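Local coordinates for BH2602 protein (Bacillus halodurans, PDB 3NWZ) that probably hydrolyses acyl-CoA thioesters, as a hotdog-fold protein of the PaaI thioesterase family that binds coenzyme A, at residues 54-68 with 89-101. Numbering follows the deposited sequence.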
loop_
_atom_site.group_PDB
_atom_site.type_symbol
_atom_site.label_atom_id
_atom_site.label_comp_id
_atom_site.label_asym_id
_atom_site.label_seq_id
_atom_site.Cartn_x
_atom_site.Cartn_y
_atom_site.Cartn_z
ATOM N N ILE A 54 -8.661 13.291 20.113
ATOM C CA ILE A 54 -7.299 12.747 20.101
ATOM C C ILE A 54 -6.306 13.458 21.037
ATOM O O ILE A 54 -6.394 14.667 21.254
ATOM C CB ILE A 54 -6.695 12.739 18.670
ATOM C CG1 ILE A 54 -6.646 14.155 18.097
ATOM C CG2 ILE A 54 -7.527 11.867 17.765
ATOM C CD1 ILE A 54 -5.878 14.258 16.803
ATOM N N GLU A 55 -5.378 12.688 21.607
ATOM C CA GLU A 55 -4.312 13.231 22.477
ATOM C C GLU A 55 -2.975 12.852 21.831
ATOM O O GLU A 55 -2.638 11.674 21.748
ATOM C CB GLU A 55 -4.381 12.634 23.884
ATOM C CG GLU A 55 -5.391 13.299 24.792
ATOM C CD GLU A 55 -5.867 12.380 25.897
ATOM O OE1 GLU A 55 -5.013 11.754 26.563
ATOM O OE2 GLU A 55 -7.098 12.288 26.097
ATOM N N SER A 56 -2.214 13.843 21.387
ATOM C CA SER A 56 -0.958 13.563 20.723
ATOM C C SER A 56 0.306 14.049 21.397
ATOM O O SER A 56 0.337 15.117 22.023
ATOM C CB SER A 56 -1.009 14.091 19.283
ATOM O OG SER A 56 -1.460 15.429 19.251
ATOM N N GLN A 57 1.365 13.248 21.253
ATOM C CA GLN A 57 2.652 13.586 21.864
ATOM C C GLN A 57 3.821 12.738 21.436
ATOM O O GLN A 57 3.684 11.568 21.095
ATOM C CB GLN A 57 2.560 13.553 23.396
ATOM C CG GLN A 57 1.626 12.500 23.937
ATOM C CD GLN A 57 1.552 12.486 25.450
ATOM O OE1 GLN A 57 1.335 13.514 26.095
ATOM N NE2 GLN A 57 1.715 11.305 26.023
ATOM N N GLU A 58 4.989 13.359 21.478
ATOM C CA GLU A 58 6.229 12.708 21.107
ATOM C C GLU A 58 6.682 11.839 22.267
ATOM O O GLU A 58 6.440 12.170 23.427
ATOM C CB GLU A 58 7.270 13.776 20.800
ATOM C CG GLU A 58 8.603 13.261 20.358
ATOM C CD GLU A 58 9.425 14.357 19.721
ATOM O OE1 GLU A 58 8.998 14.862 18.660
ATOM O OE2 GLU A 58 10.484 14.720 20.279
ATOM N N ARG A 59 7.316 10.715 21.956
ATOM C CA ARG A 59 7.798 9.827 22.995
ATOM C C ARG A 59 9.258 10.142 23.344
ATOM O O ARG A 59 9.905 10.947 22.675
ATOM C CB ARG A 59 7.677 8.377 22.549
ATOM C CG ARG A 59 6.253 7.930 22.265
ATOM C CD ARG A 59 6.097 6.421 22.445
ATOM N NE ARG A 59 7.048 5.663 21.640
ATOM C CZ ARG A 59 7.051 4.339 21.546
ATOM N NH1 ARG A 59 6.153 3.628 22.216
ATOM N NH2 ARG A 59 7.941 3.728 20.774
ATOM N N GLU A 60 9.760 9.527 24.414
ATOM C CA GLU A 60 11.142 9.716 24.826
ATOM C C GLU A 60 11.977 9.440 23.589
ATOM O O GLU A 60 12.858 10.219 23.232
ATOM C CB GLU A 60 11.503 8.724 25.935
ATOM C CG GLU A 60 12.990 8.637 26.261
ATOM C CD GLU A 60 13.555 9.936 26.796
ATOM O OE1 GLU A 60 13.089 10.392 27.861
ATOM O OE2 GLU A 60 14.466 10.500 26.153
ATOM N N ASP A 61 11.691 8.319 22.933
ATOM C CA ASP A 61 12.399 7.964 21.710
ATOM C C ASP A 61 11.989 8.986 20.653
ATOM O O ASP A 61 11.382 9.999 20.979
ATOM C CB ASP A 61 12.025 6.541 21.265
ATOM C CG ASP A 61 10.508 6.287 21.248
ATOM O OD1 ASP A 61 9.747 7.157 20.764
ATOM O OD2 ASP A 61 10.078 5.197 21.700
ATOM N N GLY A 62 12.306 8.738 19.390
ATOM C CA GLY A 62 11.917 9.690 18.362
ATOM C C GLY A 62 10.462 9.597 17.914
ATOM O O GLY A 62 9.859 10.601 17.577
ATOM N N ARG A 63 9.896 8.392 17.927
ATOM C CA ARG A 63 8.519 8.139 17.495
ATOM C C ARG A 63 7.411 9.110 17.952
ATOM O O ARG A 63 7.580 9.890 18.889
ATOM C CB ARG A 63 8.118 6.723 17.897
ATOM C CG ARG A 63 9.027 5.635 17.366
ATOM C CD ARG A 63 8.516 4.282 17.831
ATOM N NE ARG A 63 9.388 3.192 17.420
ATOM C CZ ARG A 63 10.635 3.030 17.845
ATOM N NH1 ARG A 63 11.166 3.889 18.701
ATOM N NH2 ARG A 63 11.350 2.004 17.413
ATOM N N PHE A 64 6.265 9.040 17.278
ATOM C CA PHE A 64 5.143 9.906 17.608
ATOM C C PHE A 64 3.855 9.139 17.984
ATOM O O PHE A 64 3.483 8.127 17.372
ATOM C CB PHE A 64 4.901 10.872 16.450
ATOM C CG PHE A 64 4.361 12.195 16.883
ATOM C CD1 PHE A 64 2.984 12.408 16.970
ATOM C CD2 PHE A 64 5.220 13.213 17.246
ATOM C CE1 PHE A 64 2.479 13.622 17.414
ATOM C CE2 PHE A 64 4.718 14.432 17.693
ATOM C CZ PHE A 64 3.348 14.632 17.776
ATOM N N GLU A 65 3.145 9.654 18.977
ATOM C CA GLU A 65 1.974 8.967 19.469
ATOM C C GLU A 65 0.655 9.748 19.453
ATOM O O GLU A 65 0.582 10.923 19.834
ATOM C CB GLU A 65 2.307 8.491 20.884
ATOM C CG GLU A 65 1.363 7.514 21.537
ATOM C CD GLU A 65 1.972 6.948 22.816
ATOM O OE1 GLU A 65 2.975 6.205 22.720
ATOM O OE2 GLU A 65 1.463 7.255 23.919
ATOM N N VAL A 66 -0.390 9.062 18.996
ATOM C CA VAL A 66 -1.731 9.623 18.938
ATOM C C VAL A 66 -2.704 8.582 19.459
ATOM O O VAL A 66 -2.825 7.501 18.876
ATOM C CB VAL A 66 -2.204 9.951 17.498
ATOM C CG1 VAL A 66 -3.571 10.590 17.571
ATOM C CG2 VAL A 66 -1.248 10.862 16.788
ATOM N N ARG A 67 -3.384 8.889 20.559
ATOM C CA ARG A 67 -4.382 7.961 21.067
ATOM C C ARG A 67 -5.779 8.537 20.832
ATOM O O ARG A 67 -5.979 9.753 20.777
ATOM C CB ARG A 67 -4.141 7.612 22.547
ATOM C CG ARG A 67 -4.347 8.704 23.562
ATOM C CD ARG A 67 -3.741 8.274 24.891
ATOM N NE ARG A 67 -2.282 8.215 24.808
ATOM C CZ ARG A 67 -1.484 9.282 24.809
ATOM N NH1 ARG A 67 -1.995 10.506 24.898
ATOM N NH2 ARG A 67 -0.172 9.126 24.714
ATOM N N LEU A 68 -6.738 7.646 20.666
ATOM C CA LEU A 68 -8.107 8.032 20.394
ATOM C C LEU A 68 -9.060 7.199 21.212
ATOM O O LEU A 68 -9.034 5.979 21.147
ATOM C CB LEU A 68 -8.383 7.835 18.908
ATOM C CG LEU A 68 -9.775 7.984 18.310
ATOM C CD1 LEU A 68 -9.635 8.492 16.880
ATOM C CD2 LEU A 68 -10.493 6.651 18.335
ATOM N N LEU A 89 -6.260 7.778 11.812
ATOM C CA LEU A 89 -5.431 7.923 13.022
ATOM C C LEU A 89 -3.970 7.732 12.663
ATOM O O LEU A 89 -3.138 8.576 12.977
ATOM C CB LEU A 89 -5.813 6.879 14.079
ATOM C CG LEU A 89 -5.128 6.956 15.444
ATOM C CD1 LEU A 89 -5.490 8.268 16.138
ATOM C CD2 LEU A 89 -5.588 5.767 16.285
ATOM N N LEU A 90 -3.667 6.622 11.995
ATOM C CA LEU A 90 -2.296 6.338 11.582
ATOM C C LEU A 90 -1.787 7.540 10.807
ATOM O O LEU A 90 -0.706 8.052 11.074
ATOM C CB LEU A 90 -2.253 5.087 10.691
ATOM C CG LEU A 90 -1.390 3.916 11.173
ATOM C CD1 LEU A 90 -1.393 2.835 10.127
ATOM C CD2 LEU A 90 0.040 4.389 11.439
ATOM N N ASP A 91 -2.589 7.990 9.841
ATOM C CA ASP A 91 -2.255 9.148 9.014
ATOM C C ASP A 91 -1.956 10.362 9.906
ATOM O O ASP A 91 -0.980 11.084 9.701
ATOM C CB ASP A 91 -3.440 9.461 8.083
ATOM C CG ASP A 91 -3.227 10.723 7.250
ATOM O OD1 ASP A 91 -2.286 10.753 6.425
ATOM O OD2 ASP A 91 -4.007 11.685 7.422
ATOM N N THR A 92 -2.797 10.573 10.908
ATOM C CA THR A 92 -2.621 11.703 11.805
ATOM C C THR A 92 -1.295 11.589 12.549
ATOM O O THR A 92 -0.544 12.561 12.648
ATOM C CB THR A 92 -3.793 11.797 12.799
ATOM O OG1 THR A 92 -5.021 11.870 12.069
ATOM C CG2 THR A 92 -3.699 13.040 13.600
ATOM N N ALA A 93 -1.006 10.395 13.057
ATOM C CA ALA A 93 0.246 10.153 13.766
ATOM C C ALA A 93 1.426 10.429 12.815
ATOM O O ALA A 93 2.301 11.259 13.107
ATOM C CB ALA A 93 0.284 8.705 14.273
HETATM N N MSE A 94 1.427 9.756 11.662
HETATM C CA MSE A 94 2.500 9.918 10.699
HETATM C C MSE A 94 2.679 11.351 10.237
HETATM O O MSE A 94 3.800 11.779 9.878
HETATM C CB MSE A 94 2.245 9.035 9.508
HETATM C CG MSE A 94 1.933 7.626 9.887
HETATM SE SE MSE A 94 1.546 6.567 8.344
HETATM C CE MSE A 94 3.071 5.388 8.397
ATOM N N GLY A 95 1.579 12.098 10.241
ATOM C CA GLY A 95 1.648 13.480 9.827
ATOM C C GLY A 95 2.380 14.312 10.860
ATOM O O GLY A 95 3.425 14.899 10.580
ATOM N N GLN A 96 1.830 14.360 12.065
ATOM C CA GLN A 96 2.447 15.137 13.113
ATOM C C GLN A 96 3.920 14.767 13.250
ATOM O O GLN A 96 4.753 15.644 13.489
ATOM C CB GLN A 96 1.675 14.957 14.415
ATOM C CG GLN A 96 0.243 15.508 14.312
ATOM C CD GLN A 96 -0.372 15.837 15.662
ATOM O OE1 GLN A 96 -0.302 15.051 16.597
ATOM N NE2 GLN A 96 -0.987 17.000 15.757
HETATM N N MSE A 97 4.234 13.478 13.075
HETATM C CA MSE A 97 5.618 12.988 13.099
HETATM C C MSE A 97 6.407 13.786 12.049
HETATM O O MSE A 97 7.318 14.547 12.376
HETATM C CB MSE A 97 5.655 11.496 12.735
HETATM C CG MSE A 97 7.065 10.850 12.647
HETATM SE SE MSE A 97 7.955 10.526 14.360
HETATM C CE MSE A 97 8.716 12.300 14.657
ATOM N N VAL A 98 6.035 13.623 10.779
ATOM C CA VAL A 98 6.697 14.351 9.692
ATOM C C VAL A 98 6.857 15.845 9.992
ATOM O O VAL A 98 7.952 16.411 9.900
ATOM C CB VAL A 98 5.908 14.245 8.363
ATOM C CG1 VAL A 98 6.691 14.921 7.236
ATOM C CG2 VAL A 98 5.652 12.805 8.016
ATOM N N ASN A 99 5.758 16.486 10.359
ATOM C CA ASN A 99 5.791 17.914 10.607
ATOM C C ASN A 99 6.647 18.393 11.774
ATOM O O ASN A 99 7.077 19.545 11.801
ATOM C CB ASN A 99 4.356 18.425 10.702
ATOM C CG ASN A 99 3.678 18.444 9.345
ATOM O OD1 ASN A 99 4.102 19.167 8.450
ATOM N ND2 ASN A 99 2.636 17.635 9.178
ATOM N N ARG A 100 6.921 17.517 12.726
ATOM C CA ARG A 100 7.757 17.913 13.841
ATOM C C ARG A 100 9.242 17.886 13.462
ATOM O O ARG A 100 10.069 18.551 14.096
ATOM C CB ARG A 100 7.481 17.019 15.041
ATOM C CG ARG A 100 6.497 17.654 16.025
ATOM C CD ARG A 100 7.037 17.620 17.449
ATOM N NE ARG A 100 8.389 18.181 17.579
ATOM C CZ ARG A 100 9.518 17.546 17.253
ATOM N NH1 ARG A 100 9.478 16.310 16.768
ATOM N NH2 ARG A 100 10.695 18.146 17.418
ATOM N N GLN A 101 9.562 17.140 12.404
ATOM C CA GLN A 101 10.929 17.005 11.915
ATOM C C GLN A 101 11.196 17.927 10.731
ATOM O O GLN A 101 12.172 17.733 9.996
ATOM C CB GLN A 101 11.186 15.561 11.486
ATOM C CG GLN A 101 11.253 14.591 12.647
ATOM C CD GLN A 101 12.482 14.815 13.484
ATOM O OE1 GLN A 101 13.593 14.552 13.035
ATOM N NE2 GLN A 101 12.297 15.324 14.702
#
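Phe64 and Val66 of the strand hairpin 54-68 pack on residues 89-100 of helix 83-100, the helix that the curved antiparallel sheet wraps in a hotdog fold. The Phe64 ring lies between backbones: the Gln57-Glu58 peptide covers one face, and on the opposite face the Gln96-Met97 peptide sits with Gln96 C 4.3 Å above the ring centre. Its CE1 corner meets Gln96 CB at 3.4 Å, the amide standing steeply to the ring (82°), while the CD methylene of Arg100 reaches the rim near the ring plane. Replacing Phe64 by an alanine would probably open a gap between the two peptides and leave Gln96 CB and Arg100 CD without their ring contact. Beside the ring, Met97, a selenomethionine whose chain folds back (chi2 74°, chi3 -83°), brings SE to 3.7 Å from Phe64 CB. With CG1 anti to the backbone N (chi1 -177°), Val66 turns CG2 onto Ala93 CB at 3.7 Å; CG1 touches Leu89 CD1, the two side chains passing each other in opposite directions. Just before strand 55-58, Ile54 CD1 meets Thr92 CG2 tip to tip. Two polar links close the solvent-facing margin: a salt bridge from Glu58 OE1 to Arg100 NH1, modelled too close for its exact geometry to be trusted, and a weak hydrogen bond from Ser56 OG to Gln96 OE1, 2.9 Å long.

Further out, strand 64-68 is joined along its other edge to strand 125-135, with Phe64 bonded to Ala130 and Val66 to Ala128, while Leu90, Met94 and Val98 turn the helix's other side to strand 139-147. Within the helix, Thr92 OG1 is hydrogen-bonded to Thr88 O.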